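Gene product PA4716 (Pseudomonas aeruginosa, PDB 1U0K) is of unknown function but probably acts as an isomerase of the PhzF type. Local coordinates at residues L32-W40 with R64-L72; E217-A225 with Q248-L258. All coordinates share one frame; numbering follows the deposited sequence.

Contact 1 lays the start of helix 34-44 against the end part of strand 60-67 and the loop beyond it; contact 2, much later, joins the approach to helix 222-234 with the hairpin of strands 244-248 and 256-262. The two follow each other in series along the chain. Their centres lie 22 Å apart and their nearest atoms about 6 Å, without touching. Contact 1 is only partly buried, contact 2 deeply so. Each brings a residue close to Glu48, the predicted active-site residue, so that parts distant in sequence border one site, consistent with the PhzF arrangement, in which the active site lies between two related domains.

Contact 1 of 2, residues L32-W40 with R64-L72; sequences LDDAAMQAW and RIFTLEEEL
Asp34 and Arg64 meet in a two-point salt bridge that ties the first turn of helix 34-44 to strand 60-67. Arg64 offers its guanidinium end-on, with NH1 3.0 Å from Asp34 OD1 and NH2 3.0 Å from Asp34 OD2. The groups are far from coplanar: their planes stand 75° apart, and both nitrogens approach the carboxylate from above its plane. Glu71 takes the side-on edge of the same guanidinium, Arg64 NE lying 2.7 Å from Glu71 OE2 while NH2 points almost straight at OE1. Two carboxylates therefore fix the rotation of one cation, and NH2 serves both. Bends in the arginine chain, including chi2 at -79°, turn it so that the guanidinium reaches both Asp34 and Glu71.

Apolar and aromatic contacts adjoin this network. The selenium of Met37, modelled as selenomethionine, sits 4.1 Å above the guanidinium plane of Arg64, near its rim. Met37 CB approaches Phe66 CE1 to 3.6 Å, and SE makes an oblique Met-aromatic contact 5.1 Å from the Phe66 ring centroid. One face of that ring receives the backbone N of Gln38 and the opposite face Glu71 CG. The side chain of Gln38 passes the ring with its amide nearly perpendicular to it and ends against the backbone of the following turn.

Side-chain-to-backbone bonds shape that turn: Thr67 OG1 accepts from Glu69 N at 3.1 Å and also from Glu70 N, combining an ST turn with an ST motif.

The arrangement is that of a helix packed on one side of a strand whose other side, through Ile65, faces helix 78-90. Thr67 lies near the predicted active-site Glu48, the two side chains about 4 Å apart, as suits the border of a PhzF-type catalytic cleft.

Contact 2 of 2, residues E217-A225 with Q248-L258; sequences EDVATGSAA and QGRFLERPSRL
Gln248 reaches across to Asp218 through Thr221, and each of its side-chain atoms finds a partner there. CB and CG both rest on the carbonyl oxygen of Val219, CG at 3.2 Å from Val219 O. With CG anti to the backbone N (chi1 -158°) and the chain extended beyond it, the amide carbon CD arrives 3.5 Å from Ala220 CA. There the amide divides its work. OE1 accepts from Thr221 N at 3.1 Å, the donor lying above the carbonyl plane, and takes a second bond from Tyr198. NE2 uses both hydrogens: one goes to Asp218 O at 3.0 Å, the other runs nearly straight (174°) and in the amide plane to Thr221 OG1, also 3.0 Å from NE2. Thr221 OG1 in turn donates a hydrogen bond to Asp218 OD2, 2.6 Å away. Bonds at both OE1 and NE2 thus hold the buried amide and define its orientation.

Leu258 packs its methyls on Ala220 and Ala225, while Val219 CG2 touches Leu252 CD1 (3.9 Å) and its CG1 rests on Arg254 CB. A water joins Glu217 OE2 to Phe251 N, and Glu217 OE1 pairs with Arg208.

The Asp218 side chain lies about 5 Å from that of the predicted active-site Glu48. The arrangement as a whole joins a beta hairpin to the loop entering helix 222-234.

Contact 1 of 2, residues L32-W40 with R64-L72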
loop_
_atom_site.group_PDB
_atom_site.type_symbol
_atom_site.label_atom_id
_atom_site.label_comp_id
_atom_site.label_asym_id
_atom_site.label_seq_id
_atom_site.Cartn_x
_atom_site.Cartn_y
_atom_site.Cartn_z
ATOM N N LEU A 32 3.464 -22.049 -1.615
ATOM C CA LEU A 32 3.756 -21.024 -0.605
ATOM C C LEU A 32 3.370 -21.439 0.801
ATOM O O LEU A 32 2.274 -21.952 1.033
ATOM C CB LEU A 32 2.991 -19.739 -0.932
ATOM C CG LEU A 32 3.272 -19.083 -2.279
ATOM C CD1 LEU A 32 2.416 -17.824 -2.427
ATOM C CD2 LEU A 32 4.749 -18.742 -2.450
ATOM N N ASP A 33 4.246 -21.177 1.762
ATOM C CA ASP A 33 3.863 -21.298 3.164
ATOM C C ASP A 33 3.215 -20.004 3.661
ATOM O O ASP A 33 3.143 -19.023 2.921
ATOM C CB ASP A 33 5.031 -21.785 4.046
ATOM C CG ASP A 33 6.184 -20.807 4.148
ATOM O OD1 ASP A 33 6.055 -19.626 3.763
ATOM O OD2 ASP A 33 7.289 -21.155 4.641
ATOM N N ASP A 34 2.725 -20.008 4.896
ATOM C CA ASP A 34 1.996 -18.860 5.441
ATOM C C ASP A 34 2.843 -17.589 5.477
ATOM O O ASP A 34 2.350 -16.505 5.174
ATOM C CB ASP A 34 1.489 -19.163 6.846
ATOM C CG ASP A 34 0.457 -20.269 6.875
ATOM O OD1 ASP A 34 0.188 -20.901 5.829
ATOM O OD2 ASP A 34 -0.163 -20.550 7.917
ATOM N N ALA A 35 4.107 -17.730 5.848
ATOM C CA ALA A 35 5.014 -16.589 5.893
ATOM C C ALA A 35 5.157 -16.002 4.500
ATOM O O ALA A 35 5.172 -14.785 4.349
ATOM C CB ALA A 35 6.379 -17.002 6.431
ATOM N N ALA A 36 5.264 -16.854 3.484
ATOM C CA ALA A 36 5.404 -16.374 2.111
ATOM C C ALA A 36 4.147 -15.665 1.617
ATOM O O ALA A 36 4.230 -14.671 0.906
ATOM C CB ALA A 36 5.785 -17.521 1.184
HETATM N N MSE A 37 2.976 -16.153 2.007
HETATM C CA MSE A 37 1.726 -15.510 1.635
HETATM C C MSE A 37 1.656 -14.111 2.261
HETATM O O MSE A 37 1.334 -13.134 1.584
HETATM C CB MSE A 37 0.532 -16.354 2.068
HETATM C CG MSE A 37 0.399 -17.621 1.263
HETATM SE SE MSE A 37 -1.104 -18.671 1.907
HETATM C CE MSE A 37 -0.724 -20.384 1.097
ATOM N N GLN A 38 1.998 -13.992 3.542
ATOM C CA GLN A 38 2.007 -12.684 4.183
ATOM C C GLN A 38 3.034 -11.761 3.546
ATOM O O GLN A 38 2.765 -10.569 3.371
ATOM C CB GLN A 38 2.253 -12.795 5.696
ATOM C CG GLN A 38 2.209 -11.460 6.429
ATOM C CD GLN A 38 0.857 -10.796 6.406
ATOM O OE1 GLN A 38 0.563 -9.960 5.528
ATOM N NE2 GLN A 38 0.015 -11.167 7.342
ATOM N N ALA A 39 4.189 -12.301 3.192
ATOM C CA ALA A 39 5.261 -11.503 2.596
ATOM C C ALA A 39 4.867 -11.016 1.198
ATOM O O ALA A 39 5.163 -9.881 0.843
ATOM C CB ALA A 39 6.563 -12.275 2.560
ATOM N N TRP A 40 4.209 -11.868 0.409
ATOM C CA TRP A 40 3.738 -11.482 -0.932
ATOM C C TRP A 40 2.636 -10.439 -0.830
ATOM O O TRP A 40 2.544 -9.542 -1.669
ATOM C CB TRP A 40 3.251 -12.702 -1.739
ATOM C CG TRP A 40 4.299 -13.321 -2.564
ATOM C CD1 TRP A 40 4.924 -14.508 -2.349
ATOM C CD2 TRP A 40 4.900 -12.758 -3.726
ATOM N NE1 TRP A 40 5.854 -14.739 -3.334
ATOM C CE2 TRP A 40 5.861 -13.671 -4.190
ATOM C CE3 TRP A 40 4.702 -11.577 -4.447
ATOM C CZ2 TRP A 40 6.628 -13.435 -5.335
ATOM C CZ3 TRP A 40 5.473 -11.340 -5.577
ATOM C CH2 TRP A 40 6.419 -12.262 -6.005
ATOM N N ARG A 64 -7.064 -18.284 1.121
ATOM C CA ARG A 64 -6.452 -17.615 2.252
ATOM C C ARG A 64 -6.404 -16.132 1.885
ATOM O O ARG A 64 -5.936 -15.780 0.799
ATOM C CB ARG A 64 -5.032 -18.130 2.505
ATOM C CG ARG A 64 -4.872 -19.642 2.695
ATOM C CD ARG A 64 -5.255 -20.144 4.055
ATOM N NE ARG A 64 -4.441 -19.618 5.150
ATOM C CZ ARG A 64 -3.259 -20.079 5.532
ATOM N NH1 ARG A 64 -2.655 -21.071 4.894
ATOM N NH2 ARG A 64 -2.666 -19.517 6.574
ATOM N N ILE A 65 -6.919 -15.286 2.770
ATOM C CA ILE A 65 -6.973 -13.843 2.549
ATOM C C ILE A 65 -6.123 -13.136 3.579
ATOM O O ILE A 65 -6.232 -13.407 4.770
ATOM C CB ILE A 65 -8.423 -13.313 2.634
ATOM C CG1 ILE A 65 -9.319 -13.959 1.579
ATOM C CG2 ILE A 65 -8.440 -11.810 2.484
ATOM C CD1 ILE A 65 -10.803 -13.724 1.810
ATOM N N PHE A 66 -5.260 -12.237 3.113
ATOM C CA PHE A 66 -4.407 -11.447 3.979
ATOM C C PHE A 66 -4.547 -9.966 3.701
ATOM O O PHE A 66 -4.646 -9.543 2.547
ATOM C CB PHE A 66 -2.943 -11.804 3.770
ATOM C CG PHE A 66 -2.577 -13.190 4.210
ATOM C CD1 PHE A 66 -2.873 -14.278 3.418
ATOM C CD2 PHE A 66 -1.895 -13.389 5.403
ATOM C CE1 PHE A 66 -2.519 -15.554 3.832
ATOM C CE2 PHE A 66 -1.547 -14.665 5.820
ATOM C CZ PHE A 66 -1.861 -15.740 5.035
ATOM N N THR A 67 -4.511 -9.179 4.771
ATOM C CA THR A 67 -4.183 -7.760 4.660
ATOM C C THR A 67 -2.688 -7.595 4.897
ATOM O O THR A 67 -1.986 -8.550 5.173
ATOM C CB THR A 67 -4.956 -6.900 5.673
ATOM O OG1 THR A 67 -4.505 -7.218 6.994
ATOM C CG2 THR A 67 -6.429 -7.168 5.649
ATOM N N LEU A 68 -2.199 -6.366 4.841
ATOM C CA LEU A 68 -0.797 -6.132 5.134
ATOM C C LEU A 68 -0.499 -6.371 6.612
ATOM O O LEU A 68 0.657 -6.533 6.979
ATOM C CB LEU A 68 -0.358 -4.725 4.702
ATOM C CG LEU A 68 0.181 -4.709 3.272
ATOM C CD1 LEU A 68 -0.933 -4.786 2.261
ATOM C CD2 LEU A 68 1.037 -3.489 3.011
ATOM N N GLU A 69 -1.537 -6.412 7.445
ATOM C CA GLU A 69 -1.356 -6.622 8.886
ATOM C C GLU A 69 -1.408 -8.091 9.297
ATOM O O GLU A 69 -0.603 -8.531 10.128
ATOM C CB GLU A 69 -2.408 -5.820 9.662
ATOM C CG GLU A 69 -2.087 -4.332 9.757
ATOM C CD GLU A 69 -2.678 -3.488 8.645
ATOM O OE1 GLU A 69 -2.991 -4.023 7.556
ATOM O OE2 GLU A 69 -2.825 -2.262 8.865
ATOM N N GLU A 70 -2.338 -8.850 8.726
ATOM C CA GLU A 70 -2.665 -10.176 9.256
ATOM C C GLU A 70 -3.529 -10.976 8.287
ATOM O O GLU A 70 -4.083 -10.432 7.342
ATOM C CB GLU A 70 -3.448 -10.004 10.565
ATOM C CG GLU A 70 -4.839 -9.395 10.349
ATOM C CD GLU A 70 -5.410 -8.709 11.574
ATOM O OE1 GLU A 70 -6.177 -7.715 11.414
ATOM O OE2 GLU A 70 -5.093 -9.178 12.688
ATOM N N GLU A 71 -3.696 -12.262 8.575
ATOM C CA GLU A 71 -4.678 -13.074 7.877
ATOM C C GLU A 71 -6.095 -12.747 8.367
ATOM O O GLU A 71 -6.308 -12.545 9.563
ATOM C CB GLU A 71 -4.376 -14.561 8.067
ATOM C CG GLU A 71 -5.253 -15.419 7.184
ATOM C CD GLU A 71 -4.938 -16.893 7.263
ATOM O OE1 GLU A 71 -3.989 -17.267 7.983
ATOM O OE2 GLU A 71 -5.647 -17.657 6.585
ATOM N N LEU A 72 -7.043 -12.696 7.435
ATOM C CA LEU A 72 -8.470 -12.515 7.699
ATOM C C LEU A 72 -9.245 -13.621 6.985
ATOM O O LEU A 72 -9.711 -13.431 5.850
ATOM C CB LEU A 72 -8.950 -11.160 7.161
ATOM C CG LEU A 72 -8.515 -9.906 7.919
ATOM C CD1 LEU A 72 -9.180 -8.716 7.287
ATOM C CD2 LEU A 72 -8.848 -9.985 9.393
#

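Contact 2 of 2, residues E217-A225 with Q248-L258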
loop_
_atom_site.group_PDB
_atom_site.type_symbol
_atom_site.label_atom_id
_atom_site.label_comp_id
_atom_site.label_asym_id
_atom_site.label_seq_id
_atom_site.Cartn_x
_atom_site.Cartn_y
_atom_site.Cartn_z
ATOM N N GLU A 217 -7.454 3.873 4.233
ATOM C CA GLU A 217 -8.893 3.690 4.119
ATOM C C GLU A 217 -9.167 2.658 3.041
ATOM O O GLU A 217 -8.544 2.682 1.985
ATOM C CB GLU A 217 -9.573 5.022 3.775
ATOM C CG GLU A 217 -11.087 4.990 3.911
ATOM C CD GLU A 217 -11.755 6.296 3.519
ATOM O OE1 GLU A 217 -11.041 7.316 3.407
ATOM O OE2 GLU A 217 -12.992 6.295 3.319
ATOM N N ASP A 218 -10.102 1.747 3.310
ATOM C CA ASP A 218 -10.472 0.722 2.343
ATOM C C ASP A 218 -11.476 1.326 1.372
ATOM O O ASP A 218 -12.388 2.029 1.792
ATOM C CB ASP A 218 -11.075 -0.488 3.071
ATOM C CG ASP A 218 -11.142 -1.750 2.207
ATOM O OD1 ASP A 218 -10.388 -1.889 1.216
ATOM O OD2 ASP A 218 -11.927 -2.687 2.481
ATOM N N VAL A 219 -11.301 1.046 0.087
ATOM C CA VAL A 219 -12.158 1.580 -0.973
ATOM C C VAL A 219 -13.581 1.008 -0.893
ATOM O O VAL A 219 -14.556 1.744 -1.001
ATOM C CB VAL A 219 -11.559 1.284 -2.371
ATOM C CG1 VAL A 219 -12.515 1.693 -3.486
ATOM C CG2 VAL A 219 -10.193 1.978 -2.536
ATOM N N ALA A 220 -13.694 -0.308 -0.720
ATOM C CA ALA A 220 -14.988 -0.986 -0.778
ATOM C C ALA A 220 -14.891 -2.350 -0.101
ATOM O O ALA A 220 -14.231 -3.247 -0.619
ATOM C CB ALA A 220 -15.438 -1.138 -2.222
ATOM N N THR A 221 -15.572 -2.501 1.036
ATOM C CA THR A 221 -15.354 -3.608 1.959
ATOM C C THR A 221 -16.485 -4.632 1.870
ATOM O O THR A 221 -17.544 -4.453 2.469
ATOM C CB THR A 221 -15.248 -3.047 3.394
ATOM O OG1 THR A 221 -14.287 -1.977 3.426
ATOM C CG2 THR A 221 -14.700 -4.066 4.370
ATOM N N GLY A 222 -16.257 -5.711 1.129
ATOM C CA GLY A 222 -17.266 -6.744 0.961
ATOM C C GLY A 222 -17.632 -7.451 2.256
ATOM O O GLY A 222 -18.771 -7.913 2.417
ATOM N N SER A 223 -16.681 -7.529 3.184
ATOM C CA SER A 223 -16.898 -8.217 4.456
ATOM C C SER A 223 -17.815 -7.409 5.385
ATOM O O SER A 223 -18.433 -7.986 6.283
ATOM C CB SER A 223 -15.573 -8.556 5.150
ATOM O OG SER A 223 -14.738 -7.419 5.291
ATOM N N ALA A 224 -17.877 -6.094 5.165
ATOM C CA ALA A 224 -18.792 -5.197 5.899
ATOM C C ALA A 224 -20.111 -4.990 5.162
ATOM O O ALA A 224 -21.122 -4.651 5.782
ATOM C CB ALA A 224 -18.137 -3.842 6.141
ATOM N N ALA A 225 -20.109 -5.186 3.847
ATOM C CA ALA A 225 -21.284 -4.953 3.025
ATOM C C ALA A 225 -22.432 -5.870 3.428
ATOM O O ALA A 225 -23.587 -5.443 3.454
ATOM C CB ALA A 225 -20.942 -5.143 1.550
ATOM N N GLN A 248 -19.233 3.253 -1.252
ATOM C CA GLN A 248 -17.988 3.382 -0.503
ATOM C C GLN A 248 -16.880 3.841 -1.438
ATOM O O GLN A 248 -16.895 3.524 -2.625
ATOM C CB GLN A 248 -17.600 2.050 0.143
ATOM C CG GLN A 248 -16.654 2.184 1.338
ATOM C CD GLN A 248 -16.287 0.843 1.954
ATOM O OE1 GLN A 248 -17.137 -0.039 2.076
ATOM N NE2 GLN A 248 -15.015 0.682 2.338
ATOM N N GLY A 249 -15.928 4.591 -0.899
ATOM C CA GLY A 249 -14.704 4.909 -1.615
ATOM C C GLY A 249 -14.577 6.312 -2.178
ATOM O O GLY A 249 -13.519 6.660 -2.703
ATOM N N ARG A 250 -15.613 7.133 -2.053
ATOM C CA ARG A 250 -15.602 8.444 -2.706
ATOM C C ARG A 250 -14.595 9.417 -2.084
ATOM O O ARG A 250 -14.085 10.294 -2.775
ATOM C CB ARG A 250 -17.018 9.040 -2.776
ATOM C CG ARG A 250 -17.467 9.894 -1.606
ATOM C CD ARG A 250 -18.792 10.607 -1.875
ATOM N NE ARG A 250 -19.535 10.902 -0.652
ATOM C CZ ARG A 250 -19.333 11.969 0.122
ATOM N NH1 ARG A 250 -18.417 12.884 -0.186
ATOM N NH2 ARG A 250 -20.068 12.124 1.215
ATOM N N PHE A 251 -14.298 9.248 -0.796
ATOM C CA PHE A 251 -13.291 10.073 -0.117
ATOM C C PHE A 251 -11.855 9.700 -0.510
ATOM O O PHE A 251 -10.909 10.411 -0.170
ATOM C CB PHE A 251 -13.459 9.988 1.403
ATOM C CG PHE A 251 -14.788 10.501 1.895
ATOM C CD1 PHE A 251 -15.840 9.626 2.131
ATOM C CD2 PHE A 251 -14.991 11.860 2.105
ATOM C CE1 PHE A 251 -17.070 10.093 2.573
ATOM C CE2 PHE A 251 -16.220 12.332 2.550
ATOM C CZ PHE A 251 -17.259 11.448 2.786
ATOM N N LEU A 252 -11.700 8.574 -1.204
ATOM C CA LEU A 252 -10.430 8.175 -1.819
ATOM C C LEU A 252 -10.413 8.425 -3.330
ATOM O O LEU A 252 -9.518 7.944 -4.033
ATOM C CB LEU A 252 -10.187 6.687 -1.570
ATOM C CG LEU A 252 -9.923 6.305 -0.121
ATOM C CD1 LEU A 252 -10.245 4.835 0.088
ATOM C CD2 LEU A 252 -8.475 6.617 0.247
ATOM N N GLU A 253 -11.408 9.161 -3.825
ATOM C CA GLU A 253 -11.596 9.397 -5.256
ATOM C C GLU A 253 -11.738 8.094 -6.066
ATOM O O GLU A 253 -11.386 8.032 -7.248
ATOM C CB GLU A 253 -10.477 10.297 -5.805
ATOM C CG GLU A 253 -10.870 11.765 -5.854
ATOM C CD GLU A 253 -11.192 12.333 -4.488
ATOM O OE1 GLU A 253 -10.248 12.628 -3.722
ATOM O OE2 GLU A 253 -12.393 12.487 -4.178
ATOM N N ARG A 254 -12.277 7.068 -5.410
ATOM C CA ARG A 254 -12.605 5.794 -6.046
ATOM C C ARG A 254 -14.021 5.372 -5.639
ATOM O O ARG A 254 -14.213 4.326 -5.011
ATOM C CB ARG A 254 -11.573 4.723 -5.665
ATOM C CG ARG A 254 -10.280 4.845 -6.468
ATOM C CD ARG A 254 -9.154 3.950 -6.001
ATOM N NE ARG A 254 -9.149 2.658 -6.695
ATOM C CZ ARG A 254 -8.574 2.416 -7.879
ATOM N NH1 ARG A 254 -7.913 3.361 -8.532
ATOM N NH2 ARG A 254 -8.638 1.195 -8.402
ATOM N N PRO A 255 -15.015 6.180 -6.014
ATOM C CA PRO A 255 -16.404 5.878 -5.669
ATOM C C PRO A 255 -16.806 4.548 -6.290
ATOM O O PRO A 255 -16.523 4.293 -7.463
ATOM C CB PRO A 255 -17.187 7.046 -6.277
ATOM C CG PRO A 255 -16.311 7.573 -7.353
ATOM C CD PRO A 255 -14.913 7.404 -6.825
ATOM N N SER A 256 -17.429 3.706 -5.482
ATOM C CA SER A 256 -17.716 2.326 -5.849
ATOM C C SER A 256 -19.117 1.956 -5.397
ATOM O O SER A 256 -19.638 2.516 -4.428
ATOM C CB SER A 256 -16.711 1.375 -5.196
ATOM O OG SER A 256 -15.378 1.769 -5.476
ATOM N N ARG A 257 -19.706 1.001 -6.103
ATOM C CA ARG A 257 -21.049 0.516 -5.821
ATOM C C ARG A 257 -20.990 -0.963 -5.486
ATOM O O ARG A 257 -20.410 -1.756 -6.231
ATOM C CB ARG A 257 -21.950 0.737 -7.028
ATOM C CG ARG A 257 -22.137 2.193 -7.389
ATOM C CD ARG A 257 -23.025 2.418 -8.598
ATOM N NE ARG A 257 -22.318 2.164 -9.854
ATOM C CZ ARG A 257 -21.409 2.975 -10.403
ATOM N NH1 ARG A 257 -21.068 4.124 -9.821
ATOM N NH2 ARG A 257 -20.828 2.634 -11.549
ATOM N N LEU A 258 -21.577 -1.320 -4.353
ATOM C CA LEU A 258 -21.615 -2.688 -3.874
ATOM C C LEU A 258 -23.081 -3.111 -3.888
ATOM O O LEU A 258 -23.910 -2.494 -3.214
ATOM C CB LEU A 258 -21.048 -2.780 -2.454
ATOM C CG LEU A 258 -19.609 -2.300 -2.211
ATOM C CD1 LEU A 258 -19.517 -0.784 -2.018
ATOM C CD2 LEU A 258 -19.005 -3.003 -1.007
HETATM O O HOH W 1 -14.401 6.716 1.056
#